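Local coordinates for VgrG protein (Vibrio cholerae, PDB 4E1F) that probably cross-links G-actin as a toxin through its actin cross-linking domain, and here binds ADP and manganese as an engineered variant, at residues P14-H19 with E90-P95; S23-Q28 with C96-K101; Q173-G178 with S361-T366; P279-S284 with G332-T337. The protein carries 1 engineered substitution. All coordinates share one frame; numbering follows the deposited sequence. Where two conformers were deposited one is given.

Contact 1. Residues P14-H19 with E90-P95; sequences PDFPTH and ELVSYP. With ADP (adenosine-5'-diphosphate), chain B.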
# COMPACT_ATOMS: atom_id res chain seq x y z
N PRO A 14 -3.21 -12.51 11.89
CA PRO A 14 -2.01 -11.85 12.42
C PRO A 14 -1.75 -10.52 11.73
O PRO A 14 -2.10 -10.34 10.55
CB PRO A 14 -0.89 -12.87 12.15
CG PRO A 14 -1.60 -14.20 12.02
CD PRO A 14 -2.89 -13.85 11.35
N ASP A 15 -1.21 -9.55 12.49
CA ASP A 15 -0.79 -8.25 11.97
C ASP A 15 0.49 -8.51 11.19
O ASP A 15 1.21 -9.45 11.50
CB ASP A 15 -0.46 -7.27 13.12
CG ASP A 15 -1.64 -6.82 13.94
OD1 ASP A 15 -2.58 -6.22 13.35
OD2 ASP A 15 -1.61 -6.99 15.17
N PHE A 16 0.79 -7.67 10.19
CA PHE A 16 2.02 -7.83 9.42
C PHE A 16 3.25 -7.83 10.35
O PHE A 16 3.31 -7.00 11.27
CB PHE A 16 2.20 -6.67 8.41
CG PHE A 16 1.15 -6.48 7.33
CD1 PHE A 16 0.81 -7.53 6.48
CD2 PHE A 16 0.57 -5.24 7.10
CE1 PHE A 16 -0.12 -7.35 5.45
CE2 PHE A 16 -0.36 -5.05 6.07
CZ PHE A 16 -0.72 -6.11 5.26
N PRO A 17 4.29 -8.67 10.10
CA PRO A 17 5.56 -8.47 10.82
C PRO A 17 6.07 -7.06 10.43
O PRO A 17 5.79 -6.61 9.31
CB PRO A 17 6.48 -9.54 10.26
CG PRO A 17 5.90 -9.93 8.98
CD PRO A 17 4.43 -9.69 9.04
N THR A 18 6.74 -6.35 11.34
CA THR A 18 7.23 -4.97 11.15
C THR A 18 8.71 -4.87 10.81
O THR A 18 9.11 -3.94 10.09
CB THR A 18 6.92 -4.10 12.39
OG1 THR A 18 7.49 -4.73 13.54
CG2 THR A 18 5.43 -3.89 12.60
N HIS A 19 9.54 -5.82 11.33
CA HIS A 19 11.00 -5.81 11.12
C HIS A 19 11.54 -6.78 10.06
O HIS A 19 11.20 -7.96 10.07
CB HIS A 19 11.74 -6.06 12.45
CG HIS A 19 13.22 -5.84 12.32
ND1 HIS A 19 13.77 -4.57 12.47
CD2 HIS A 19 14.20 -6.71 11.97
CE1 HIS A 19 15.07 -4.72 12.23
NE2 HIS A 19 15.37 -5.99 11.92
N GLU A 90 -9.45 -9.30 -2.34
CA GLU A 90 -8.06 -9.01 -2.59
C GLU A 90 -7.16 -9.87 -1.69
O GLU A 90 -7.37 -9.94 -0.47
CB GLU A 90 -7.77 -7.52 -2.43
CG GLU A 90 -6.39 -7.12 -2.92
CD GLU A 90 -6.08 -5.65 -2.71
OE1 GLU A 90 -6.51 -5.11 -1.66
OE2 GLU A 90 -5.34 -5.07 -3.53
N LEU A 91 -6.16 -10.53 -2.29
CA LEU A 91 -5.19 -11.32 -1.53
C LEU A 91 -3.97 -10.42 -1.22
O LEU A 91 -3.41 -9.82 -2.13
CB LEU A 91 -4.82 -12.60 -2.28
CG LEU A 91 -5.96 -13.52 -2.73
CD1 LEU A 91 -5.41 -14.77 -3.35
CD2 LEU A 91 -6.95 -13.82 -1.61
N VAL A 92 -3.70 -10.21 0.08
CA VAL A 92 -2.68 -9.28 0.60
C VAL A 92 -1.59 -10.06 1.34
O VAL A 92 -1.81 -10.59 2.43
CB VAL A 92 -3.30 -8.17 1.49
CG1 VAL A 92 -2.25 -7.13 1.87
CG2 VAL A 92 -4.48 -7.50 0.78
N SER A 93 -0.41 -10.15 0.74
CA SER A 93 0.64 -10.96 1.34
C SER A 93 1.20 -10.32 2.58
O SER A 93 1.13 -9.09 2.75
CB SER A 93 1.76 -11.22 0.33
OG SER A 93 2.59 -10.07 0.24
N TYR A 94 1.74 -11.17 3.46
CA TYR A 94 2.49 -10.72 4.62
C TYR A 94 3.84 -10.41 4.01
O TYR A 94 4.30 -11.17 3.14
CB TYR A 94 2.59 -11.85 5.65
CG TYR A 94 1.30 -11.98 6.42
CD1 TYR A 94 0.26 -12.79 5.96
CD2 TYR A 94 1.07 -11.22 7.57
CE1 TYR A 94 -0.95 -12.87 6.63
CE2 TYR A 94 -0.14 -11.31 8.26
CZ TYR A 94 -1.14 -12.15 7.80
OH TYR A 94 -2.33 -12.25 8.47
N PRO A 95 4.48 -9.26 4.37
CA PRO A 95 5.76 -8.92 3.73
C PRO A 95 6.85 -9.96 4.01
O PRO A 95 6.79 -10.67 5.03
CB PRO A 95 6.11 -7.57 4.37
CG PRO A 95 5.37 -7.55 5.68
CD PRO A 95 4.09 -8.24 5.37
PB ADP B . -5.74 -1.01 3.00
O1B ADP B . -6.10 -2.01 4.09
O2B ADP B . -5.93 0.39 3.59
O3B ADP B . -6.81 -1.19 1.86
PA ADP B . -3.25 -2.49 2.62
O1A ADP B . -3.23 -2.80 4.08
O2A ADP B . -3.93 -3.66 1.89
O3A ADP B . -4.23 -1.22 2.48
O5' ADP B . -1.71 -2.37 2.09
C5' ADP B . -0.67 -3.28 2.58
C4' ADP B . 0.52 -3.71 1.72
O4' ADP B . 1.77 -3.27 2.33
C3' ADP B . 0.72 -5.23 1.51
O3' ADP B . 1.27 -5.58 0.24
C2' ADP B . 1.74 -5.59 2.58
O2' ADP B . 2.49 -6.79 2.42
C1' ADP B . 2.65 -4.38 2.48
N9 ADP B . 3.58 -4.18 3.60
C8 ADP B . 3.25 -4.08 4.92
N7 ADP B . 4.30 -4.02 5.71
C5 ADP B . 5.38 -4.06 4.85
C6 ADP B . 6.78 -4.01 5.06
N6 ADP B . 7.34 -3.83 6.28
N1 ADP B . 7.59 -4.10 3.98
C2 ADP B . 7.03 -4.21 2.77
N3 ADP B . 5.73 -4.23 2.45
C4 ADP B . 4.96 -4.16 3.54

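Contact 2. Residues S23-Q28 with C96-K101; sequences SSIGIQ and CEMDDK. Engineered in segment 23-28: Gln28 (natural residue Glu). With ADP (adenosine-5'-diphosphate), chain B.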
# COMPACT_ATOMS: atom_id res chain seq x y z
N SER A 23 15.86 -4.78 2.72
CA SER A 23 14.69 -4.39 1.94
C SER A 23 13.61 -5.46 1.97
O SER A 23 13.93 -6.66 1.97
CB SER A 23 15.08 -4.05 0.51
OG SER A 23 15.53 -5.19 -0.21
N SER A 24 12.35 -5.04 2.06
CA SER A 24 11.21 -5.95 2.14
C SER A 24 10.18 -5.67 1.05
O SER A 24 10.14 -4.56 0.49
CB SER A 24 10.57 -5.83 3.52
OG SER A 24 10.23 -4.48 3.77
N ILE A 25 9.32 -6.66 0.77
CA ILE A 25 8.30 -6.56 -0.26
C ILE A 25 7.01 -7.25 0.16
O ILE A 25 7.03 -8.29 0.82
CB ILE A 25 8.83 -7.08 -1.65
CG1 ILE A 25 7.83 -6.77 -2.82
CG2 ILE A 25 9.21 -8.57 -1.60
CD1 ILE A 25 8.47 -6.51 -4.15
N GLY A 26 5.91 -6.63 -0.24
CA GLY A 26 4.56 -7.12 -0.08
C GLY A 26 3.84 -6.99 -1.41
O GLY A 26 4.18 -6.15 -2.24
N ILE A 27 2.86 -7.85 -1.64
CA ILE A 27 2.06 -7.84 -2.86
C ILE A 27 0.56 -7.81 -2.56
O ILE A 27 0.11 -8.34 -1.53
CB ILE A 27 2.43 -8.99 -3.87
CG1 ILE A 27 2.16 -10.41 -3.27
CG2 ILE A 27 3.89 -8.84 -4.38
CD1 ILE A 27 2.16 -11.59 -4.29
N GLN A 28 -0.22 -7.16 -3.44
CA GLN A 28 -1.68 -7.08 -3.35
C GLN A 28 -2.23 -7.60 -4.66
O GLN A 28 -1.74 -7.21 -5.73
CB GLN A 28 -2.10 -5.64 -3.17
CG GLN A 28 -1.89 -5.11 -1.77
CD GLN A 28 -2.21 -3.64 -1.72
OE1 GLN A 28 -3.38 -3.23 -1.52
NE2 GLN A 28 -1.20 -2.81 -1.96
N CYS A 96 7.84 -10.05 3.11
CA CYS A 96 8.99 -10.93 3.27
C CYS A 96 10.22 -10.16 2.80
O CYS A 96 10.07 -9.02 2.33
CB CYS A 96 8.81 -12.23 2.48
SG CYS A 96 8.71 -12.02 0.68
N GLU A 97 11.43 -10.74 2.99
CA GLU A 97 12.67 -10.14 2.50
C GLU A 97 12.65 -10.20 0.98
O GLU A 97 12.26 -11.23 0.41
CB GLU A 97 13.89 -10.91 3.03
CG GLU A 97 13.93 -10.96 4.56
CD GLU A 97 14.91 -11.94 5.18
OE1 GLU A 97 14.60 -12.46 6.27
OE2 GLU A 97 15.98 -12.16 4.58
N MET A 98 13.03 -9.08 0.33
CA MET A 98 13.04 -8.96 -1.13
C MET A 98 13.87 -10.02 -1.83
O MET A 98 13.50 -10.44 -2.93
CB MET A 98 13.54 -7.57 -1.57
CG MET A 98 12.45 -6.57 -1.63
SD MET A 98 12.82 -5.12 -2.63
CE MET A 98 12.42 -5.70 -4.25
N ASP A 99 15.00 -10.43 -1.21
CA ASP A 99 15.92 -11.43 -1.74
C ASP A 99 15.68 -12.84 -1.21
O ASP A 99 16.53 -13.71 -1.42
CB ASP A 99 17.39 -10.98 -1.57
CG ASP A 99 17.91 -10.90 -0.14
OD1 ASP A 99 17.09 -10.95 0.80
OD2 ASP A 99 19.14 -10.74 0.03
N ASP A 100 14.54 -13.08 -0.54
CA ASP A 100 14.18 -14.41 -0.03
C ASP A 100 13.33 -15.12 -1.11
O ASP A 100 12.11 -14.99 -1.14
CB ASP A 100 13.44 -14.31 1.32
CG ASP A 100 13.18 -15.63 2.02
OD1 ASP A 100 13.16 -16.67 1.34
OD2 ASP A 100 12.86 -15.61 3.23
N LYS A 101 14.00 -15.83 -2.02
CA LYS A 101 13.40 -16.52 -3.16
C LYS A 101 12.29 -17.49 -2.76
O LYS A 101 11.21 -17.46 -3.36
CB LYS A 101 14.50 -17.21 -3.97
CG LYS A 101 14.30 -17.13 -5.49
CD LYS A 101 15.57 -17.52 -6.25
CE LYS A 101 16.52 -16.36 -6.45
NZ LYS A 101 17.77 -16.79 -7.12
PB ADP B . -5.74 -1.01 3.00
O1B ADP B . -6.10 -2.01 4.09
O2B ADP B . -5.93 0.39 3.59
O3B ADP B . -6.81 -1.19 1.86
PA ADP B . -3.25 -2.49 2.62
O1A ADP B . -3.23 -2.80 4.08
O2A ADP B . -3.93 -3.66 1.89
O3A ADP B . -4.23 -1.22 2.48
O5' ADP B . -1.71 -2.37 2.09
C5' ADP B . -0.67 -3.28 2.58
C4' ADP B . 0.52 -3.71 1.72
O4' ADP B . 1.77 -3.27 2.33
C3' ADP B . 0.72 -5.23 1.51
O3' ADP B . 1.27 -5.58 0.24
C2' ADP B . 1.74 -5.59 2.58
O2' ADP B . 2.49 -6.79 2.42
C1' ADP B . 2.65 -4.38 2.48
N9 ADP B . 3.58 -4.18 3.60
C8 ADP B . 3.25 -4.08 4.92
N7 ADP B . 4.30 -4.02 5.71
C5 ADP B . 5.38 -4.06 4.85
C6 ADP B . 6.78 -4.01 5.06
N6 ADP B . 7.34 -3.83 6.28
N1 ADP B . 7.59 -4.10 3.98
C2 ADP B . 7.03 -4.21 2.77
N3 ADP B . 5.73 -4.23 2.45
C4 ADP B . 4.96 -4.16 3.54
O HOH W 1 16.11 -7.96 0.69

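Contact 3. Residues Q173-G178 with S361-T366; sequences QQATVG and SYLPKT. With ADP (adenosine-5'-diphosphate), chain B.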
# COMPACT_ATOMS: atom_id res chain seq x y z
N GLN A 173 -3.13 -6.00 -9.69
CA GLN A 173 -1.94 -6.20 -8.90
C GLN A 173 -1.12 -4.97 -8.53
O GLN A 173 -0.86 -4.09 -9.35
CB GLN A 173 -1.04 -7.23 -9.58
CG GLN A 173 -1.66 -8.64 -9.63
CD GLN A 173 -0.81 -9.63 -10.39
OE1 GLN A 173 -0.05 -9.27 -11.29
NE2 GLN A 173 -0.94 -10.91 -10.08
N GLN A 174 -0.64 -4.96 -7.28
CA GLN A 174 0.28 -3.95 -6.75
C GLN A 174 1.39 -4.61 -5.94
O GLN A 174 1.25 -5.76 -5.54
CB GLN A 174 -0.46 -2.92 -5.91
CG GLN A 174 -1.15 -1.88 -6.75
CD GLN A 174 -2.55 -1.67 -6.29
OE1 GLN A 174 -2.80 -1.10 -5.23
NE2 GLN A 174 -3.49 -2.15 -7.08
N ALA A 175 2.48 -3.87 -5.70
CA ALA A 175 3.58 -4.31 -4.88
C ALA A 175 3.98 -3.14 -4.01
O ALA A 175 3.86 -1.99 -4.42
CB ALA A 175 4.75 -4.77 -5.74
N THR A 176 4.39 -3.43 -2.78
CA THR A 176 4.84 -2.45 -1.80
C THR A 176 6.27 -2.81 -1.40
O THR A 176 6.50 -3.93 -0.91
CB THR A 176 3.89 -2.36 -0.59
OG1 THR A 176 2.61 -1.87 -1.02
CG2 THR A 176 4.42 -1.42 0.53
N VAL A 177 7.21 -1.88 -1.58
CA VAL A 177 8.62 -2.10 -1.22
C VAL A 177 8.96 -1.24 0.00
O VAL A 177 8.62 -0.07 0.04
CB VAL A 177 9.58 -1.82 -2.42
CG1 VAL A 177 11.05 -1.83 -1.99
CG2 VAL A 177 9.36 -2.82 -3.54
N GLY A 178 9.64 -1.85 0.97
CA GLY A 178 10.09 -1.17 2.17
C GLY A 178 11.61 -1.15 2.19
O GLY A 178 12.24 -2.18 1.92
N SER A 361 8.27 -10.64 -11.28
CA SER A 361 8.65 -11.95 -10.74
C SER A 361 8.09 -12.22 -9.33
O SER A 361 8.05 -13.37 -8.90
CB SER A 361 10.17 -12.10 -10.76
OG SER A 361 10.81 -11.14 -9.93
N TYR A 362 7.67 -11.17 -8.62
CA TYR A 362 7.11 -11.32 -7.27
C TYR A 362 5.61 -11.59 -7.29
O TYR A 362 5.03 -11.86 -6.24
CB TYR A 362 7.37 -10.03 -6.46
CG TYR A 362 8.83 -9.78 -6.19
CD1 TYR A 362 9.44 -10.27 -5.04
CD2 TYR A 362 9.59 -8.98 -7.04
CE1 TYR A 362 10.78 -10.00 -4.75
CE2 TYR A 362 10.94 -8.71 -6.77
CZ TYR A 362 11.52 -9.21 -5.62
OH TYR A 362 12.85 -8.96 -5.35
N LEU A 363 4.97 -11.46 -8.46
CA LEU A 363 3.54 -11.58 -8.62
C LEU A 363 3.12 -12.91 -9.22
O LEU A 363 3.76 -13.38 -10.16
CB LEU A 363 3.01 -10.40 -9.48
CG LEU A 363 2.68 -9.07 -8.77
CD1 LEU A 363 1.63 -9.24 -7.67
CD2 LEU A 363 3.93 -8.38 -8.20
N PRO A 364 2.05 -13.55 -8.68
CA PRO A 364 1.58 -14.81 -9.28
C PRO A 364 0.91 -14.57 -10.64
O PRO A 364 0.27 -13.53 -10.85
CB PRO A 364 0.58 -15.34 -8.25
CG PRO A 364 0.04 -14.09 -7.60
CD PRO A 364 1.18 -13.12 -7.56
N LYS A 365 1.02 -15.53 -11.55
CA LYS A 365 0.36 -15.41 -12.85
C LYS A 365 -0.52 -16.62 -13.12
O LYS A 365 -0.04 -17.75 -13.04
CB LYS A 365 1.41 -15.23 -13.99
CG LYS A 365 2.36 -14.03 -13.87
CD LYS A 365 1.65 -12.65 -13.76
CE LYS A 365 2.54 -11.47 -14.05
NZ LYS A 365 3.66 -11.33 -13.08
N THR A 366 -1.81 -16.41 -13.44
CA THR A 366 -2.74 -17.49 -13.80
C THR A 366 -2.22 -18.13 -15.10
O THR A 366 -2.07 -19.34 -15.17
CB THR A 366 -4.18 -16.96 -14.01
OG1 THR A 366 -4.64 -16.29 -12.85
CG2 THR A 366 -5.17 -18.06 -14.38
PB ADP B . -5.74 -1.01 3.00
O1B ADP B . -6.10 -2.01 4.09
O2B ADP B . -5.93 0.39 3.59
O3B ADP B . -6.81 -1.19 1.86
PA ADP B . -3.25 -2.49 2.62
O1A ADP B . -3.23 -2.80 4.08
O2A ADP B . -3.93 -3.66 1.89
O3A ADP B . -4.23 -1.22 2.48
O5' ADP B . -1.71 -2.37 2.09
C5' ADP B . -0.67 -3.28 2.58
C4' ADP B . 0.52 -3.71 1.72
O4' ADP B . 1.77 -3.27 2.33
C3' ADP B . 0.72 -5.23 1.51
O3' ADP B . 1.27 -5.58 0.24
C2' ADP B . 1.74 -5.59 2.58
O2' ADP B . 2.49 -6.79 2.42
C1' ADP B . 2.65 -4.38 2.48
N9 ADP B . 3.58 -4.18 3.60
C8 ADP B . 3.25 -4.08 4.92
N7 ADP B . 4.30 -4.02 5.71
C5 ADP B . 5.38 -4.06 4.85
C6 ADP B . 6.78 -4.01 5.06
N6 ADP B . 7.34 -3.83 6.28
N1 ADP B . 7.59 -4.10 3.98
C2 ADP B . 7.03 -4.21 2.77
N3 ADP B . 5.73 -4.23 2.45
C4 ADP B . 4.96 -4.16 3.54

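Contact 4. Residues P279-S284 with G332-T337; sequences PRTKPS and GINNAT. With ADP (adenosine-5'-diphosphate), chain B.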
# COMPACT_ATOMS: atom_id res chain seq x y z
N PRO A 279 4.35 7.04 -1.76
CA PRO A 279 4.91 6.91 -0.40
C PRO A 279 3.78 6.46 0.51
O PRO A 279 2.65 6.94 0.35
CB PRO A 279 5.39 8.33 -0.05
CG PRO A 279 5.57 9.01 -1.39
CD PRO A 279 4.45 8.44 -2.23
N ARG A 280 4.05 5.47 1.38
CA ARG A 280 3.07 4.84 2.27
C ARG A 280 3.37 5.14 3.73
O ARG A 280 2.65 4.67 4.60
CB ARG A 280 3.09 3.32 2.04
CG ARG A 280 2.46 2.89 0.69
CD ARG A 280 0.94 3.02 0.60
NE ARG A 280 0.26 2.17 1.59
CZ ARG A 280 -0.29 2.62 2.71
NH1 ARG A 280 -0.28 3.92 2.98
NH2 ARG A 280 -0.88 1.79 3.55
N THR A 281 4.47 5.84 4.00
CA THR A 281 4.92 6.17 5.35
C THR A 281 4.83 7.68 5.55
O THR A 281 5.16 8.45 4.64
CB THR A 281 6.37 5.64 5.56
OG1 THR A 281 6.42 4.23 5.27
CG2 THR A 281 6.92 5.90 6.98
N LYS A 282 4.36 8.10 6.74
CA LYS A 282 4.25 9.49 7.18
C LYS A 282 5.58 10.21 6.99
O LYS A 282 6.56 9.80 7.60
CB LYS A 282 3.86 9.52 8.67
CG LYS A 282 3.60 10.92 9.25
CD LYS A 282 3.30 10.85 10.75
CE LYS A 282 1.92 10.30 11.05
NZ LYS A 282 1.74 10.05 12.50
N PRO A 283 5.62 11.25 6.11
CA PRO A 283 6.89 11.97 5.86
C PRO A 283 7.66 12.50 7.09
O PRO A 283 8.88 12.36 7.16
CB PRO A 283 6.47 13.11 4.92
CG PRO A 283 5.28 12.56 4.19
CD PRO A 283 4.53 11.77 5.25
N SER A 284 6.96 13.04 8.09
CA SER A 284 7.57 13.59 9.31
C SER A 284 8.39 12.55 10.15
O SER A 284 9.18 12.96 11.00
CB SER A 284 6.50 14.25 10.18
OG SER A 284 5.56 13.29 10.62
N GLY A 332 -0.86 5.62 7.04
CA GLY A 332 0.45 5.15 6.61
C GLY A 332 0.94 3.93 7.35
O GLY A 332 0.39 3.59 8.40
N ILE A 333 1.96 3.23 6.79
CA ILE A 333 2.65 2.11 7.45
C ILE A 333 3.88 2.77 8.11
O ILE A 333 4.90 3.02 7.45
CB ILE A 333 2.97 0.92 6.50
CG1 ILE A 333 1.65 0.34 5.93
CG2 ILE A 333 3.77 -0.16 7.26
CD1 ILE A 333 1.77 -0.58 4.69
N ASN A 334 3.72 3.14 9.40
CA ASN A 334 4.67 3.95 10.17
C ASN A 334 5.50 3.23 11.22
O ASN A 334 6.43 3.83 11.77
CB ASN A 334 3.93 5.17 10.77
CG ASN A 334 3.25 6.03 9.72
OD1 ASN A 334 3.70 6.15 8.58
ND2 ASN A 334 2.14 6.66 10.06
N ASN A 335 5.21 1.94 11.46
CA ASN A 335 5.91 1.14 12.47
C ASN A 335 6.85 0.10 11.84
O ASN A 335 7.28 -0.84 12.51
CB ASN A 335 4.86 0.46 13.40
CG ASN A 335 3.91 -0.47 12.66
OD1 ASN A 335 3.82 -0.49 11.42
ND2 ASN A 335 3.16 -1.28 13.42
N ALA A 336 7.16 0.26 10.55
CA ALA A 336 8.05 -0.68 9.85
C ALA A 336 9.50 -0.32 10.15
O ALA A 336 9.85 0.87 10.17
CB ALA A 336 7.79 -0.66 8.36
N THR A 337 10.35 -1.34 10.36
CA THR A 337 11.76 -1.18 10.70
C THR A 337 12.66 -2.13 9.93
O THR A 337 12.20 -3.17 9.44
CB THR A 337 12.03 -1.31 12.21
OG1 THR A 337 11.67 -2.61 12.66
CG2 THR A 337 11.35 -0.25 13.04
PB ADP B . -5.74 -1.01 3.00
O1B ADP B . -6.10 -2.01 4.09
O2B ADP B . -5.93 0.39 3.59
O3B ADP B . -6.81 -1.19 1.86
PA ADP B . -3.25 -2.49 2.62
O1A ADP B . -3.23 -2.80 4.08
O2A ADP B . -3.93 -3.66 1.89
O3A ADP B . -4.23 -1.22 2.48
O5' ADP B . -1.71 -2.37 2.09
C5' ADP B . -0.67 -3.28 2.58
C4' ADP B . 0.52 -3.71 1.72
O4' ADP B . 1.77 -3.27 2.33
C3' ADP B . 0.72 -5.23 1.51
O3' ADP B . 1.27 -5.58 0.24
C2' ADP B . 1.74 -5.59 2.58
O2' ADP B . 2.49 -6.79 2.42
C1' ADP B . 2.65 -4.38 2.48
N9 ADP B . 3.58 -4.18 3.60
C8 ADP B . 3.25 -4.08 4.92
N7 ADP B . 4.30 -4.02 5.71
C5 ADP B . 5.38 -4.06 4.85
C6 ADP B . 6.78 -4.01 5.06
N6 ADP B . 7.34 -3.83 6.28
N1 ADP B . 7.59 -4.10 3.98
C2 ADP B . 7.03 -4.21 2.77
N3 ADP B . 5.73 -4.23 2.45
C4 ADP B . 4.96 -4.16 3.54

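Contact 1. Residues P14-H19 with E90-P95
Phe16 turns the edge of its ring toward the face of Tyr94 in an offset edge-to-face pair, the centroids 5.8 Å apart and the planes at 75°. The near corner is Phe16 CD1, which also packs on Pro95 CD at 3.5 Å. With CG beside the backbone N and anti to the carbonyl carbon (chi1 -62°), the ring is carried toward the nucleotide: one face is taken by ADP, whose C8 lies 3.6 Å from Phe16 CD2, offset toward the rim of the ring. At the ring's edge, close to its plane, CZ meets Val92 CG1. A flat apolar side chain suits this place, since it can give a face to the ligand and its rim to the strand at once.

Tyr94 reaches beyond the pair. Its hydroxyl donates a hydrogen bond to the carbonyl O of Pro14, OH to O 2.8 Å, the donor 23° out of the carbonyl plane and Pro14 O itself in the plane of the tyrosine ring, at its edge. This ties the loop 14-19 down by its start. Pro17 closes the other end, its CD meeting Pro95 CD at 4.0 Å. The two prolines offer compact rings whose backbone nitrogens carry no hydrogen to be satisfied.

Ser93, on strand 85-97, grips the sugar: ADP O2' donates to its backbone O at 2.7 Å. Pro95 lies over the adenine, CG 3.6 Å from ADP C5, and Phe16 beside C8 and the ribose, so that both line that part of the ADP pocket in this actin cross-linking domain.

Contact 2. Residues S23-Q28 with C96-K101
A chi1 of -87° and a bend at chi3 (84°) fold the Met98 chain across Ile25, whose CG1 runs anti to the backbone N. The two side chains meet at about a right angle: Met98 CG rests 3.7 Å from Ile25 CB, and the methyl CE reaches the tip of the isoleucine at CD1. Met98 CB and SD lie against Ser23 OG, a hydroxyl whose hydrogen-bond partner is Glu191. Unbranched and flexible, the methionine follows the angle between strand and turn.

The backbones form a short antiparallel ladder. Ile25 and Cys96 are a hydrogen-bonded pair, Ile25 N to Cys96 O 2.9 Å and Cys96 N to Ile25 O 3.0 Å, and their side chains stand on the same face of the sheet. Ser24 and Glu97 follow as a non-hydrogen-bonded pair, after which Met98 N donates to Ser23 O at 3.1 Å with an almost linear N-H...O angle of 179°. That bond extends the pairing into the type I turn from Glu97 to Asp100.

Ser24 serves the ligand: its hydroxyl donates to ADP N1 at 2.7 Å, a small polar group suited to reading the adenine edge. Gly26 CA passes 3.3 Å from ADP O2', so the lack of a side chain lets the ribose lie close to the strand. Gln28 is engineered in place of a natural glutamate.

Strand 173-180 pairs with 24-30 along its other edge, while helix 101-124, which Asp100 N-caps through Ala103 N, lies against Cys96 and Ile27.

Contact 3. Residues Q173-G178 with S361-T366
Leu363 is the first residue of the loop 361-366 to press on the strand, its CD1 lying 3.7 Å from Gln173 CD. The two side chains slide past each other in opposite directions, so that the same methyl also meets Gln173 CB, at 3.8 Å, and the leucine lies along the glutamine from CB to its amide. The other methyl, CD2, is 4.4 Å from Ala175 CB, a looser contact to which a small residue is well suited.

Pro364 follows with its carbonyl. Gln173 NE2 donates to Pro364 O over 3.0 Å, with an N-H...O angle of 152°; the acceptor lies in the amide plane and the donor in the carbonyl plane. An extended chain beyond CG (chi2 176°) carries the amide out to this oxygen. NE2 also bonds to Asn29 OD1, so two acceptors fix the rotation of the amide. Lys365 only skirts the amide with CE, its ammonium group being bonded to Gln360.

Thr176, farther along the strand, faces ADP, with CG2 3.6 Å from ADP N3. Strand 173-180 thus has a loop packed on the side of Gln173 and Ala175 and lines the ADP pocket with Thr176 and Gly178.

Contact 4. Residues P279-S284 with G332-T337
Two loops of the actin cross-linking domain, 279-284 and 332-337, are laced together beside the ADP pocket by hydrogen bonds that mix backbone and side chain. In the first, both partners are main chain: Ile333 N donates to Arg280 O at 2.7 Å. Gly332 CA lies close to the same oxygen, an approach that suits a residue without a side chain.

The other two bonds each use one side chain. Thr281 OG1, set anti to its carbonyl carbon (chi1 -55°), donates to Ile333 O over 2.9 Å; the same hydroxyl is also bonded to Leu349 N, so it joins both loops to strand 344-352. Asn334 answers from the opposite loop, its OD1 accepting from Lys282 N at 2.8 Å with a nearly straight N-H...O angle of 174°. Its ND2 is bonded to Glu327, so both ends of the amide are engaged. The asparagine amide, which resembles a peptide group, accepts here as a backbone carbonyl would.

Van der Waals contacts add to these bonds. The aliphatic part of Lys282 crosses Asn334 at about a right angle, CB 3.4 Å from OD1. Arg280, bent at chi2 and chi3, folds back so that NH1 bonds to the carbonyl of His331 and its guanidinium passes Ile333. That isoleucine points its tip at the nucleotide as well: CD1 lies 3.7 Å from Arg280 NH2 and 3.6 Å from ADP O4'.

In the fold
All four contacts touch the same ADP. Contacts 2 and 3 are buried and share a sheet, strand 24-30 lying between 85-97 and 173-180; contact 2 is a backbone ladder, whereas contact 3 packs a loop on the strand through a leucine and one amide hydrogen bond. Contacts 1 and 4 are partly buried: contact 1 sets a loop on strand 85-97 through rings and prolines; contact 4 joins two loops by one backbone and two side-chain hydrogen bonds. Contacts 1 and 2 share strand 85-97 and meet where Ser93 OG bonds to Ile27 N. Contacts 1 and 4 join through Thr18 and His19 with Thr337, but contacts 3 and 4, centres about 20 Å apart, do not touch.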